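Local coordinates for flagellar hook-associated protein 2 (Bdellovibrio bacteriovorus, PDB 6KTY) that probably caps the tip of the growing flagellar filament, where it helps flagellin subunits polymerise and keeps them from leaking out unassembled, at residues N17-Q22 against I35-L40; G62-E67 against M142-S147; K73-N78 against A94-K99; D85-Q90 against F113-S118; A153-D158 against I162-N167. One frame throughout, in Å; residues are numbered along the deposited sequence.

Interaction 1: N17-Q22 against I35-L40; sequences NIVDGQ and IEVVQL
Val19 and Val37 meet through methyl groups, with no flat group in the contact itself; the ring of Phe180 packs on Val37 and Leu40. The contact joins two antiparallel sheets laid against each other in the lobe that holds both chain ends. Strand 19-21 is an outer strand of the three-stranded sheet, and strand 32-39 is an inner strand of the five-stranded one. This chain is a central fragment of the protein, probably without its coiled-coil part, and the lobe is probably the head domain called D2 in FliD proteins.

Val37 carries the centre of the contact. Its CG1 is anti to the backbone N (chi1 -174°), which leaves CG2 turned to strand 19-21. That one methyl meets both Ile18 and Val19. Ile18 reaches it with its CG2 branch, 3.8 Å from Val37 CG2, and the two side chains run past each other in opposite directions. Ile35 is a looser neighbour: Val19 CG2 lies 4.4 Å from Ile35 CG2. The end of the isoleucine leads away, and Ile35 also packs on Leu191.

The four touching side chains are buried. Nearby, Asn17 ND2 bonds to Gly14 O of the second subunit, and Leu178 packs on Val19. The tightest point is between two methyls: Val19 CG2 and Val37 CG2 are 3.3 Å apart, closer than usual van der Waals contact.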
# COMPACT_ATOMS: atom_id res chain seq x y z
N ASN A 17 4.92 8.46 6.84
CA ASN A 17 3.70 7.81 7.31
C ASN A 17 3.88 6.30 7.51
O ASN A 17 2.93 5.59 7.84
CB ASN A 17 2.56 8.07 6.33
CG ASN A 17 2.23 9.56 6.21
OD1 ASN A 17 2.25 10.10 5.13
ND2 ASN A 17 1.96 10.20 7.33
N ILE A 18 5.11 5.83 7.30
CA ILE A 18 5.48 4.47 7.70
C ILE A 18 6.52 4.50 8.80
O ILE A 18 6.36 3.86 9.86
CB ILE A 18 5.93 3.57 6.51
CG1 ILE A 18 4.78 3.41 5.51
CG2 ILE A 18 6.39 2.18 7.03
CD1 ILE A 18 5.13 2.64 4.21
N VAL A 19 7.60 5.26 8.57
CA VAL A 19 8.62 5.43 9.58
C VAL A 19 9.05 6.89 9.57
O VAL A 19 9.31 7.44 8.51
CB VAL A 19 9.85 4.55 9.29
CG1 VAL A 19 10.86 4.72 10.43
CG2 VAL A 19 9.46 3.10 9.15
N ASP A 20 9.10 7.54 10.74
CA ASP A 20 9.68 8.87 10.82
C ASP A 20 10.65 8.86 11.99
O ASP A 20 10.84 7.82 12.65
CB ASP A 20 8.60 9.95 11.03
CG ASP A 20 9.01 11.32 10.48
OD1 ASP A 20 10.18 11.52 10.12
OD2 ASP A 20 8.15 12.20 10.39
N GLY A 21 11.29 10.00 12.23
CA GLY A 21 12.28 10.09 13.28
C GLY A 21 12.89 11.46 13.43
O GLY A 21 12.56 12.38 12.68
N GLN A 22 13.78 11.59 14.41
CA GLN A 22 14.46 12.85 14.72
C GLN A 22 15.88 12.62 15.24
O GLN A 22 16.15 11.58 15.86
CB GLN A 22 13.64 13.64 15.74
CG GLN A 22 13.06 12.79 16.85
CD GLN A 22 12.02 13.52 17.65
OE1 GLN A 22 11.02 12.93 18.07
NE2 GLN A 22 12.23 14.82 17.85
N ILE A 35 14.72 0.23 5.68
CA ILE A 35 13.86 -0.26 6.77
C ILE A 35 12.49 -0.57 6.24
O ILE A 35 11.89 0.26 5.54
CB ILE A 35 13.70 0.77 7.91
CG1 ILE A 35 15.03 1.12 8.54
CG2 ILE A 35 12.81 0.21 9.03
CD1 ILE A 35 15.83 -0.08 9.03
N GLU A 36 12.03 -1.76 6.60
CA GLU A 36 10.70 -2.24 6.34
C GLU A 36 9.97 -2.54 7.66
O GLU A 36 10.45 -3.35 8.47
CB GLU A 36 10.80 -3.55 5.56
CG GLU A 36 9.47 -4.04 5.06
CD GLU A 36 9.58 -5.32 4.27
OE1 GLU A 36 10.63 -5.55 3.67
OE2 GLU A 36 8.58 -6.06 4.19
N VAL A 37 8.82 -1.91 7.88
CA VAL A 37 8.00 -2.26 9.05
C VAL A 37 7.04 -3.39 8.67
O VAL A 37 6.05 -3.16 7.95
CB VAL A 37 7.22 -1.07 9.56
CG1 VAL A 37 6.50 -1.48 10.89
CG2 VAL A 37 8.12 0.11 9.73
N VAL A 38 7.36 -4.61 9.10
CA VAL A 38 6.56 -5.79 8.76
C VAL A 38 5.30 -5.84 9.64
O VAL A 38 4.22 -6.01 9.14
CB VAL A 38 7.39 -7.11 8.83
CG1 VAL A 38 6.52 -8.30 8.49
CG2 VAL A 38 8.57 -7.04 7.82
N GLN A 39 5.46 -5.64 10.94
CA GLN A 39 4.32 -5.67 11.86
C GLN A 39 4.61 -4.70 12.98
O GLN A 39 5.76 -4.63 13.46
CB GLN A 39 4.23 -7.10 12.38
CG GLN A 39 3.31 -7.38 13.51
CD GLN A 39 3.52 -8.80 14.00
OE1 GLN A 39 3.13 -9.75 13.33
NE2 GLN A 39 4.16 -8.94 15.17
N LEU A 40 3.61 -3.93 13.41
CA LEU A 40 3.80 -3.10 14.58
C LEU A 40 3.90 -3.99 15.82
O LEU A 40 3.40 -5.11 15.83
CB LEU A 40 2.66 -2.11 14.74
CG LEU A 40 2.52 -1.05 13.65
CD1 LEU A 40 1.23 -0.28 13.92
CD2 LEU A 40 3.70 -0.06 13.58

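Interaction 2: G62-E67 against M142-S147; sequences GYIKFE and MYFEES
Two antiparallel sheets enclose the hydrophobic core of the lobe inserted between the two halves of the terminal lobe, and this contact crosses that core. Ile64 and Phe66 come from strand 63-68, the middle strand of a three-stranded sheet. Phe144 belongs to strand 144-148, an outermost strand of a four-stranded sheet, and Met142 lies just before it. The lobe is probably the D3 head domain of FliD.

Ile64 is gripped by its two branches. Its CD1 meets the end of Met142, with Ile64 CD1 3.7 Å from Met142 CE. The methionine chain bends at chi2 (-98°) and again at chi3 (-92°), which swings the terminal methyl across the isoleucine at about a right angle. The other branch turns to the aromatic ring: Ile64 CG2 lies 4.1 Å from Phe144 CE2.

The two phenylalanines meet more loosely. Phe66 CE1 is 4.3 Å from Phe144 CZ, and neither ring lies squarely over the other. Phe66 starts out to one side, and its ring end closes the distance. The same Phe144 ring also makes an edge-to-face pair with Phe130, while Ile133 packs on both Met142 and Phe144.

All the atoms that meet are carbon. The two segments are therefore held by dispersion and by exclusion of water, with little directional demand, and the thioether methyl and the rings adapt to one another by shape.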
# COMPACT_ATOMS: atom_id res chain seq x y z
N GLY A 62 -18.23 -9.51 41.77
CA GLY A 62 -17.15 -10.46 42.05
C GLY A 62 -15.86 -9.81 41.62
O GLY A 62 -15.56 -8.70 42.08
N TYR A 63 -15.13 -10.48 40.72
CA TYR A 63 -13.89 -9.93 40.19
C TYR A 63 -13.50 -10.47 38.82
O TYR A 63 -13.98 -11.52 38.36
CB TYR A 63 -12.73 -10.13 41.18
CG TYR A 63 -12.25 -11.55 41.37
CD1 TYR A 63 -11.34 -12.14 40.48
CD2 TYR A 63 -12.64 -12.28 42.46
CE1 TYR A 63 -10.87 -13.45 40.67
CE2 TYR A 63 -12.18 -13.59 42.65
CZ TYR A 63 -11.29 -14.16 41.76
OH TYR A 63 -10.85 -15.45 41.96
N ILE A 64 -12.62 -9.73 38.16
CA ILE A 64 -11.99 -10.19 36.92
C ILE A 64 -10.49 -10.31 37.19
O ILE A 64 -9.88 -9.39 37.75
CB ILE A 64 -12.27 -9.25 35.75
CG1 ILE A 64 -13.76 -9.22 35.42
CG2 ILE A 64 -11.51 -9.68 34.50
CD1 ILE A 64 -14.13 -8.01 34.59
N LYS A 65 -9.93 -11.46 36.82
CA LYS A 65 -8.51 -11.77 37.04
C LYS A 65 -7.65 -11.43 35.82
O LYS A 65 -8.00 -11.72 34.66
CB LYS A 65 -8.38 -13.26 37.42
CG LYS A 65 -7.09 -13.69 38.08
CD LYS A 65 -7.27 -15.06 38.76
CE LYS A 65 -5.94 -15.69 39.14
NZ LYS A 65 -6.07 -17.15 39.40
N PHE A 66 -6.51 -10.80 36.07
CA PHE A 66 -5.54 -10.55 35.01
C PHE A 66 -4.19 -11.08 35.46
O PHE A 66 -3.83 -10.92 36.63
CB PHE A 66 -5.45 -9.05 34.73
CG PHE A 66 -6.76 -8.42 34.39
CD1 PHE A 66 -7.34 -8.63 33.15
CD2 PHE A 66 -7.43 -7.64 35.34
CE1 PHE A 66 -8.57 -8.06 32.84
CE2 PHE A 66 -8.65 -7.07 35.03
CZ PHE A 66 -9.22 -7.28 33.77
N GLU A 67 -3.47 -11.76 34.57
CA GLU A 67 -2.08 -12.16 34.89
C GLU A 67 -1.22 -11.19 34.11
O GLU A 67 -1.32 -11.12 32.88
CB GLU A 67 -1.73 -13.58 34.47
CG GLU A 67 -2.57 -14.67 35.13
CD GLU A 67 -2.28 -14.83 36.61
OE1 GLU A 67 -1.44 -14.10 37.18
OE2 GLU A 67 -2.90 -15.71 37.22
N MET A 142 -20.73 -12.31 31.14
CA MET A 142 -19.62 -11.63 30.47
C MET A 142 -18.44 -12.56 30.35
O MET A 142 -18.06 -13.20 31.31
CB MET A 142 -19.14 -10.38 31.23
CG MET A 142 -18.38 -9.44 30.33
SD MET A 142 -16.59 -9.60 30.41
CE MET A 142 -16.35 -8.34 31.68
N TYR A 143 -17.88 -12.59 29.15
CA TYR A 143 -16.70 -13.37 28.92
C TYR A 143 -15.89 -12.72 27.81
O TYR A 143 -16.41 -11.96 27.00
CB TYR A 143 -17.04 -14.85 28.58
CG TYR A 143 -17.81 -15.08 27.29
CD1 TYR A 143 -19.20 -14.95 27.24
CD2 TYR A 143 -17.15 -15.49 26.12
CE1 TYR A 143 -19.90 -15.18 26.06
CE2 TYR A 143 -17.83 -15.71 24.94
CZ TYR A 143 -19.20 -15.56 24.92
OH TYR A 143 -19.86 -15.78 23.75
N PHE A 144 -14.61 -13.00 27.81
CA PHE A 144 -13.71 -12.56 26.76
C PHE A 144 -13.79 -13.53 25.58
O PHE A 144 -13.22 -14.60 25.63
CB PHE A 144 -12.29 -12.44 27.33
CG PHE A 144 -12.13 -11.34 28.38
CD1 PHE A 144 -12.53 -10.02 28.10
CD2 PHE A 144 -11.52 -11.60 29.60
CE1 PHE A 144 -12.36 -9.01 29.01
CE2 PHE A 144 -11.37 -10.58 30.55
CZ PHE A 144 -11.79 -9.29 30.26
N GLU A 145 -14.55 -13.14 24.55
CA GLU A 145 -14.80 -13.98 23.35
C GLU A 145 -13.51 -14.08 22.54
O GLU A 145 -13.24 -15.07 21.87
CB GLU A 145 -15.90 -13.32 22.50
CG GLU A 145 -16.76 -14.26 21.63
CD GLU A 145 -17.91 -13.53 20.91
OE1 GLU A 145 -18.06 -12.29 21.05
OE2 GLU A 145 -18.69 -14.20 20.20
N GLU A 146 -12.67 -13.05 22.65
CA GLU A 146 -11.43 -13.03 21.92
C GLU A 146 -10.32 -12.42 22.75
O GLU A 146 -10.56 -11.48 23.50
CB GLU A 146 -11.65 -12.20 20.65
CG GLU A 146 -11.44 -12.93 19.32
CD GLU A 146 -11.29 -11.95 18.17
OE1 GLU A 146 -12.32 -11.33 17.79
OE2 GLU A 146 -10.14 -11.77 17.68
N SER A 147 -9.11 -12.96 22.66
CA SER A 147 -7.94 -12.28 23.22
C SER A 147 -6.75 -12.31 22.26
O SER A 147 -6.72 -13.14 21.34
CB SER A 147 -7.55 -12.86 24.56
OG SER A 147 -7.31 -14.24 24.47

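Interaction 3: K73-N78 against A94-K99; sequences KEVYIN and ANVGLK
Apolar contacts come first, and Val75 makes two of them with one methyl. Val75 CG2 is 3.8 Å from Ala94 CB and 3.9 Å from Val96 CG2. The CG1 of Val75 is anti to its backbone N (chi1 168°), which leaves CG2 facing both Ala94 and Val96. Val75 and Val96 meet at a slant. Phe66 and Ile91 also pack on Val75.

A further van der Waals contact uses the aliphatic base of a lysine. Lys73 CB and Lys73 CG are each 4.1 Å from Val96 CB. The side chains of Lys73 and Val96 slide past each other in opposite directions. The lysine chain bends at chi2 (-71°), and its CB and CG, not its amine, do the touching.

These residues belong to a strand-helix-strand passage. Strand 71-77 leads into helix 84-94, and the chain then turns into strand 98-104 of the four-stranded sheet. The turn begins at Asn95, the first residue to leave the helix, with a phi of 60°. Gly97 also has positive phi. Between them Val96 is brought back over strand 71-77.

Polar bonds lie around the contact. Lys73 and Val75 form backbone hydrogen bonds with Phe66 and Ile64 of the neighbouring strand. Asn78 N bonds to Gln90 OE1 of the helix.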
# COMPACT_ATOMS: atom_id res chain seq x y z
N LYS A 73 -3.34 -9.79 39.05
CA LYS A 73 -4.16 -8.66 39.45
C LYS A 73 -5.63 -9.07 39.38
O LYS A 73 -6.08 -9.68 38.41
CB LYS A 73 -3.89 -7.43 38.56
CG LYS A 73 -2.43 -7.01 38.48
CD LYS A 73 -1.92 -6.40 39.77
CE LYS A 73 -0.50 -5.91 39.64
NZ LYS A 73 0.12 -5.67 40.97
N GLU A 74 -6.36 -8.80 40.45
CA GLU A 74 -7.78 -9.13 40.51
C GLU A 74 -8.54 -7.85 40.72
O GLU A 74 -8.41 -7.27 41.80
CB GLU A 74 -8.05 -10.14 41.63
CG GLU A 74 -7.55 -11.55 41.29
CD GLU A 74 -7.86 -12.59 42.35
OE1 GLU A 74 -8.93 -12.50 43.01
OE2 GLU A 74 -7.04 -13.53 42.52
N VAL A 75 -9.34 -7.44 39.73
CA VAL A 75 -10.13 -6.20 39.79
C VAL A 75 -11.54 -6.51 40.27
O VAL A 75 -12.24 -7.33 39.68
CB VAL A 75 -10.17 -5.49 38.41
CG1 VAL A 75 -11.22 -4.37 38.38
CG2 VAL A 75 -8.79 -4.93 38.04
N TYR A 76 -11.93 -5.87 41.37
CA TYR A 76 -13.19 -6.15 42.06
C TYR A 76 -14.36 -5.42 41.40
O TYR A 76 -14.38 -4.18 41.34
CB TYR A 76 -13.10 -5.73 43.52
CG TYR A 76 -11.91 -6.30 44.28
CD1 TYR A 76 -11.59 -7.67 44.19
CD2 TYR A 76 -11.09 -5.48 45.06
CE1 TYR A 76 -10.49 -8.20 44.88
CE2 TYR A 76 -10.00 -6.01 45.75
CZ TYR A 76 -9.71 -7.36 45.66
OH TYR A 76 -8.63 -7.89 46.36
N ILE A 77 -15.35 -6.19 40.97
CA ILE A 77 -16.53 -5.62 40.33
C ILE A 77 -17.69 -5.54 41.33
O ILE A 77 -18.22 -6.54 41.82
CB ILE A 77 -16.90 -6.38 39.08
CG1 ILE A 77 -15.71 -6.29 38.10
CG2 ILE A 77 -18.18 -5.81 38.46
CD1 ILE A 77 -15.25 -4.86 37.85
N ASN A 78 -18.03 -4.30 41.64
CA ASN A 78 -19.07 -3.99 42.57
C ASN A 78 -20.42 -3.98 41.84
O ASN A 78 -20.60 -3.28 40.85
CB ASN A 78 -18.74 -2.65 43.18
CG ASN A 78 -19.72 -2.23 44.19
OD1 ASN A 78 -20.89 -2.61 44.12
ND2 ASN A 78 -19.28 -1.44 45.14
N ALA A 94 -8.72 1.06 38.80
CA ALA A 94 -7.86 0.13 39.52
C ALA A 94 -6.37 0.39 39.29
O ALA A 94 -5.54 -0.01 40.09
CB ALA A 94 -8.19 -1.30 39.11
N ASN A 95 -6.02 0.99 38.15
CA ASN A 95 -4.61 1.33 37.87
C ASN A 95 -3.70 0.07 37.88
O ASN A 95 -2.66 0.07 38.50
CB ASN A 95 -4.13 2.40 38.87
CG ASN A 95 -2.95 3.23 38.33
OD1 ASN A 95 -2.98 3.69 37.20
ND2 ASN A 95 -1.92 3.39 39.13
N VAL A 96 -4.11 -0.99 37.20
CA VAL A 96 -3.34 -2.24 37.20
C VAL A 96 -2.60 -2.50 35.87
O VAL A 96 -2.31 -3.65 35.53
CB VAL A 96 -4.25 -3.44 37.60
CG1 VAL A 96 -4.70 -3.25 39.05
CG2 VAL A 96 -5.44 -3.56 36.66
N GLY A 97 -2.32 -1.44 35.11
CA GLY A 97 -1.61 -1.53 33.84
C GLY A 97 -2.51 -1.84 32.65
O GLY A 97 -2.01 -2.29 31.61
N LEU A 98 -3.82 -1.65 32.84
CA LEU A 98 -4.82 -1.98 31.83
C LEU A 98 -5.65 -0.75 31.48
O LEU A 98 -5.82 0.14 32.31
CB LEU A 98 -5.73 -3.12 32.31
CG LEU A 98 -4.99 -4.44 32.57
CD1 LEU A 98 -5.96 -5.41 33.17
CD2 LEU A 98 -4.35 -5.01 31.34
N LYS A 99 -6.08 -0.67 30.23
CA LYS A 99 -6.96 0.43 29.78
C LYS A 99 -8.18 -0.23 29.17
O LYS A 99 -8.05 -1.14 28.35
CB LYS A 99 -6.23 1.31 28.75
CG LYS A 99 -7.13 2.26 27.90
CD LYS A 99 -6.35 2.79 26.67
CE LYS A 99 -7.16 2.71 25.38
NZ LYS A 99 -7.63 1.31 25.05

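Interaction 4: D85-Q90 against F113-S118; sequences DGVMKQ and FKLLVS
Met88 and Leu115 are where the backbones come nearest, 7.1 Å apart between their CA atoms. Segment 85-90 is wholly helical, with Lys89 N bonded to Asp85 O and Gln90 N to Gly86 O. Segment 113-118 is wholly extended. This is a helix packed on an antiparallel sheet: helix 84-94 covers strand 113-119, an inner strand of the four-stranded sheet.

One leucine does the work from the strand side. Leu115 has CG anti to its backbone N (chi1 180°), and its forked end straddles two successive helix residues. One prong goes to Val87, with Leu115 CD2 3.9 Å from Val87 CG1, the two side chains crossing at about a right angle. Ile91, one helical turn beyond Val87, also packs on Leu115, and Met88 reaches on to Ala100 and Val102 of the next strand. The other prong touches the base of the methionine: Leu115 CD1 lies 3.8 Å from Met88 CB.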
# COMPACT_ATOMS: atom_id res chain seq x y z
N ASP A 85 -20.20 -0.08 31.06
CA ASP A 85 -19.62 1.20 31.40
C ASP A 85 -19.02 1.26 32.81
O ASP A 85 -17.93 1.80 32.98
CB ASP A 85 -20.61 2.33 31.19
CG ASP A 85 -20.03 3.39 30.31
OD1 ASP A 85 -19.65 4.46 30.85
OD2 ASP A 85 -19.85 3.05 29.10
N GLY A 86 -19.73 0.71 33.81
CA GLY A 86 -19.20 0.68 35.20
C GLY A 86 -17.92 -0.15 35.33
O GLY A 86 -16.99 0.23 36.02
N VAL A 87 -17.90 -1.28 34.64
CA VAL A 87 -16.78 -2.17 34.68
C VAL A 87 -15.56 -1.54 34.01
O VAL A 87 -14.43 -1.60 34.51
CB VAL A 87 -17.11 -3.47 33.98
CG1 VAL A 87 -15.83 -4.30 33.83
CG2 VAL A 87 -18.22 -4.25 34.78
N MET A 88 -15.79 -0.94 32.85
CA MET A 88 -14.74 -0.17 32.21
C MET A 88 -14.19 0.85 33.20
O MET A 88 -12.97 0.94 33.36
CB MET A 88 -15.30 0.51 30.97
CG MET A 88 -14.24 1.18 30.19
SD MET A 88 -14.66 2.89 29.99
CE MET A 88 -15.90 2.71 28.79
N LYS A 89 -15.05 1.64 33.86
CA LYS A 89 -14.54 2.70 34.74
C LYS A 89 -13.75 2.11 35.94
O LYS A 89 -12.76 2.67 36.33
CB LYS A 89 -15.65 3.67 35.22
CG LYS A 89 -16.16 4.57 34.06
CD LYS A 89 -17.36 5.39 34.46
CE LYS A 89 -17.80 6.42 33.38
NZ LYS A 89 -17.94 5.87 31.97
N GLN A 90 -14.19 0.97 36.48
CA GLN A 90 -13.53 0.31 37.64
C GLN A 90 -12.18 -0.32 37.24
O GLN A 90 -11.22 -0.27 37.99
CB GLN A 90 -14.44 -0.78 38.25
CG GLN A 90 -15.73 -0.24 38.91
CD GLN A 90 -16.64 -1.33 39.56
OE1 GLN A 90 -16.29 -1.92 40.61
NE2 GLN A 90 -17.84 -1.54 38.99
N PHE A 113 -22.55 -3.84 21.96
CA PHE A 113 -21.57 -3.22 22.87
C PHE A 113 -20.59 -4.24 23.44
O PHE A 113 -21.00 -5.28 23.94
CB PHE A 113 -22.26 -2.44 24.00
CG PHE A 113 -23.05 -1.26 23.52
CD1 PHE A 113 -22.43 -0.03 23.28
CD2 PHE A 113 -24.42 -1.36 23.30
CE1 PHE A 113 -23.18 1.08 22.86
CE2 PHE A 113 -25.15 -0.26 22.86
CZ PHE A 113 -24.53 0.95 22.63
N LYS A 114 -19.29 -3.95 23.32
CA LYS A 114 -18.25 -4.84 23.85
C LYS A 114 -17.22 -4.14 24.67
O LYS A 114 -16.87 -2.97 24.40
CB LYS A 114 -17.60 -5.58 22.70
CG LYS A 114 -18.53 -6.56 22.05
CD LYS A 114 -17.91 -7.12 20.83
CE LYS A 114 -18.89 -8.08 20.14
NZ LYS A 114 -18.32 -8.77 18.97
N LEU A 115 -16.76 -4.82 25.72
CA LEU A 115 -15.69 -4.30 26.56
C LEU A 115 -14.38 -4.75 25.93
O LEU A 115 -14.21 -5.93 25.62
CB LEU A 115 -15.80 -4.81 27.99
CG LEU A 115 -14.72 -4.35 28.98
CD1 LEU A 115 -14.93 -2.88 29.37
CD2 LEU A 115 -14.74 -5.24 30.21
N LEU A 116 -13.50 -3.78 25.68
CA LEU A 116 -12.15 -4.04 25.19
C LEU A 116 -11.17 -3.69 26.30
O LEU A 116 -11.17 -2.55 26.80
CB LEU A 116 -11.86 -3.17 23.95
CG LEU A 116 -10.39 -3.06 23.46
CD1 LEU A 116 -9.92 -4.41 22.92
CD2 LEU A 116 -10.23 -1.98 22.36
N VAL A 117 -10.32 -4.63 26.68
CA VAL A 117 -9.34 -4.35 27.74
C VAL A 117 -7.94 -4.60 27.12
O VAL A 117 -7.69 -5.68 26.60
CB VAL A 117 -9.59 -5.24 28.95
CG1 VAL A 117 -8.56 -5.02 30.04
CG2 VAL A 117 -11.04 -5.05 29.50
N SER A 118 -7.04 -3.63 27.19
CA SER A 118 -5.72 -3.78 26.59
C SER A 118 -4.62 -3.39 27.56
O SER A 118 -4.81 -2.51 28.40
CB SER A 118 -5.68 -2.99 25.31
OG SER A 118 -5.61 -1.60 25.63

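Interaction 5: A153-D158 against I162-N167; sequences AKVKVD and IELPDN
Val155 and Ile162 exchange two backbone hydrogen bonds, and these are nearly straight. Val155 N gives to Ile162 O at 3.0 Å (171° at the hydrogen), and Ile162 N gives to Val155 O at 2.8 Å. Each carbonyl meets its donor almost head on. Ala153 and Leu164 form a second hydrogen-bonded pair, less regular. Leu164 N reaches Ala153 O at 3.0 Å, tilted 34° from the carbonyl plane, and the return bond from Ala153 N to Leu164 O is weak, with 127° at the hydrogen. Between the pairs, Glu163 CA makes a CA-H...O contact with Ala153 O at 3.2 Å.

Lys154 and Glu163, the non-hydrogen-bonded pair, lie side by side on one face. Their charged ends stay apart, Lys154 NZ being 5.1 Å from Glu163 OE2, and Glu163 OE1 bonds instead to Asn152 ND2. Attraction between the charges is probably mild.

The other face is mostly apolar. Val155 CG2 stands between its own backbone N and carbonyl carbon, which turns it to Ile162 CG1 at 3.7 Å; it also meets Leu164. Val157 CG1 reaches Ile162 CD1 more loosely, at 4.2 Å. Phe180 and Leu172 cover this side. At the far end Asn167 OD1, bonded to Ala41 N, approaches Ala153 CB.

Glu163 N bonds to Asp105 OD1 of the third subunit. The arrangement is an antiparallel beta hairpin, strands 153-157 and 160-164, at the edge of the five-stranded sheet.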
# COMPACT_ATOMS: atom_id res chain seq x y z
N ALA A 153 7.29 -5.86 17.59
CA ALA A 153 7.42 -5.38 16.22
C ALA A 153 8.36 -6.28 15.43
O ALA A 153 9.31 -6.88 15.97
CB ALA A 153 7.91 -3.97 16.16
N LYS A 154 8.07 -6.39 14.14
CA LYS A 154 8.96 -7.08 13.23
C LYS A 154 9.36 -6.05 12.20
O LYS A 154 8.49 -5.43 11.57
CB LYS A 154 8.28 -8.27 12.56
CG LYS A 154 7.93 -9.42 13.51
CD LYS A 154 7.14 -10.49 12.80
CE LYS A 154 6.88 -11.70 13.69
NZ LYS A 154 5.98 -12.66 12.95
N VAL A 155 10.66 -5.82 12.08
CA VAL A 155 11.18 -4.92 11.10
C VAL A 155 12.36 -5.53 10.38
O VAL A 155 13.10 -6.32 10.94
CB VAL A 155 11.61 -3.61 11.75
CG1 VAL A 155 10.43 -3.06 12.58
CG2 VAL A 155 12.84 -3.80 12.60
N LYS A 156 12.55 -5.13 9.14
CA LYS A 156 13.72 -5.56 8.42
C LYS A 156 14.70 -4.41 8.26
O LYS A 156 14.32 -3.31 7.82
CB LYS A 156 13.35 -6.12 7.06
CG LYS A 156 12.48 -7.39 7.11
CD LYS A 156 12.24 -7.95 5.69
CE LYS A 156 11.54 -9.33 5.76
NZ LYS A 156 11.14 -9.88 4.45
N VAL A 157 15.95 -4.68 8.59
CA VAL A 157 17.02 -3.72 8.41
C VAL A 157 17.98 -4.34 7.40
O VAL A 157 18.45 -5.47 7.58
CB VAL A 157 17.67 -3.32 9.74
CG1 VAL A 157 18.22 -4.53 10.48
CG2 VAL A 157 18.73 -2.24 9.52
N ASP A 158 18.21 -3.61 6.31
CA ASP A 158 18.94 -4.13 5.14
C ASP A 158 18.51 -5.57 4.77
O ASP A 158 19.34 -6.42 4.44
CB ASP A 158 20.44 -4.06 5.39
CG ASP A 158 20.97 -2.61 5.43
OD1 ASP A 158 20.31 -1.67 4.90
OD2 ASP A 158 22.07 -2.42 5.98
N ILE A 162 14.28 -8.45 12.25
CA ILE A 162 14.56 -8.51 13.67
C ILE A 162 13.31 -8.09 14.43
O ILE A 162 12.37 -7.51 13.85
CB ILE A 162 15.76 -7.64 14.06
CG1 ILE A 162 15.48 -6.16 13.80
CG2 ILE A 162 17.01 -8.10 13.30
CD1 ILE A 162 16.57 -5.26 14.27
N GLU A 163 13.30 -8.40 15.72
CA GLU A 163 12.18 -8.08 16.57
C GLU A 163 12.53 -6.99 17.58
O GLU A 163 13.61 -7.02 18.21
CB GLU A 163 11.67 -9.35 17.29
CG GLU A 163 10.97 -10.26 16.32
CD GLU A 163 10.33 -11.50 16.93
OE1 GLU A 163 10.13 -11.59 18.15
OE2 GLU A 163 9.98 -12.39 16.13
N LEU A 164 11.60 -6.06 17.73
CA LEU A 164 11.73 -4.97 18.69
C LEU A 164 10.53 -4.99 19.67
O LEU A 164 9.40 -5.33 19.30
CB LEU A 164 11.80 -3.63 17.99
CG LEU A 164 12.82 -3.51 16.84
CD1 LEU A 164 12.78 -2.11 16.29
CD2 LEU A 164 14.21 -3.83 17.31
N PRO A 165 10.77 -4.62 20.92
CA PRO A 165 9.71 -4.60 21.92
C PRO A 165 8.64 -3.51 21.72
O PRO A 165 7.46 -3.73 22.06
CB PRO A 165 10.48 -4.38 23.25
CG PRO A 165 11.75 -3.72 22.85
CD PRO A 165 12.10 -4.26 21.49
N ASP A 166 9.06 -2.35 21.19
CA ASP A 166 8.22 -1.18 21.03
C ASP A 166 8.23 -0.71 19.57
O ASP A 166 9.04 -1.19 18.75
CB ASP A 166 8.72 -0.02 21.89
CG ASP A 166 8.66 -0.32 23.40
OD1 ASP A 166 7.61 -0.81 23.88
OD2 ASP A 166 9.66 -0.03 24.10
N ASN A 167 7.38 0.28 19.27
CA ASN A 167 7.27 0.86 17.95
C ASN A 167 8.16 2.07 17.80
O ASN A 167 7.76 3.10 17.25
CB ASN A 167 5.80 1.13 17.61
CG ASN A 167 5.04 -0.15 17.48
OD1 ASN A 167 5.47 -1.00 16.75
ND2 ASN A 167 3.94 -0.32 18.19

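How the interactions relate
The five contacts fall into two groups, one in each lobe. Interactions 1 and 5 share the lobe with the chain ends, their centres 9 Å apart. Strands 32-39 and 153-157 are neighbours in one sheet, joined by Glu36 O to Lys156 N at 2.8 Å. Interactions 2, 3 and 4 lie in the other lobe, each pair of centres 11 Å apart. Leu115 of interaction 4 touches Met142 of interaction 2, CD2 to CE at 3.8 Å, and strands 63-68 and 71-77 pair between interactions 2 and 3. Between the groups, centres are 30 to 33 Å apart and nothing touches. All five have residues near the second subunit, and interaction 5 also meets the third.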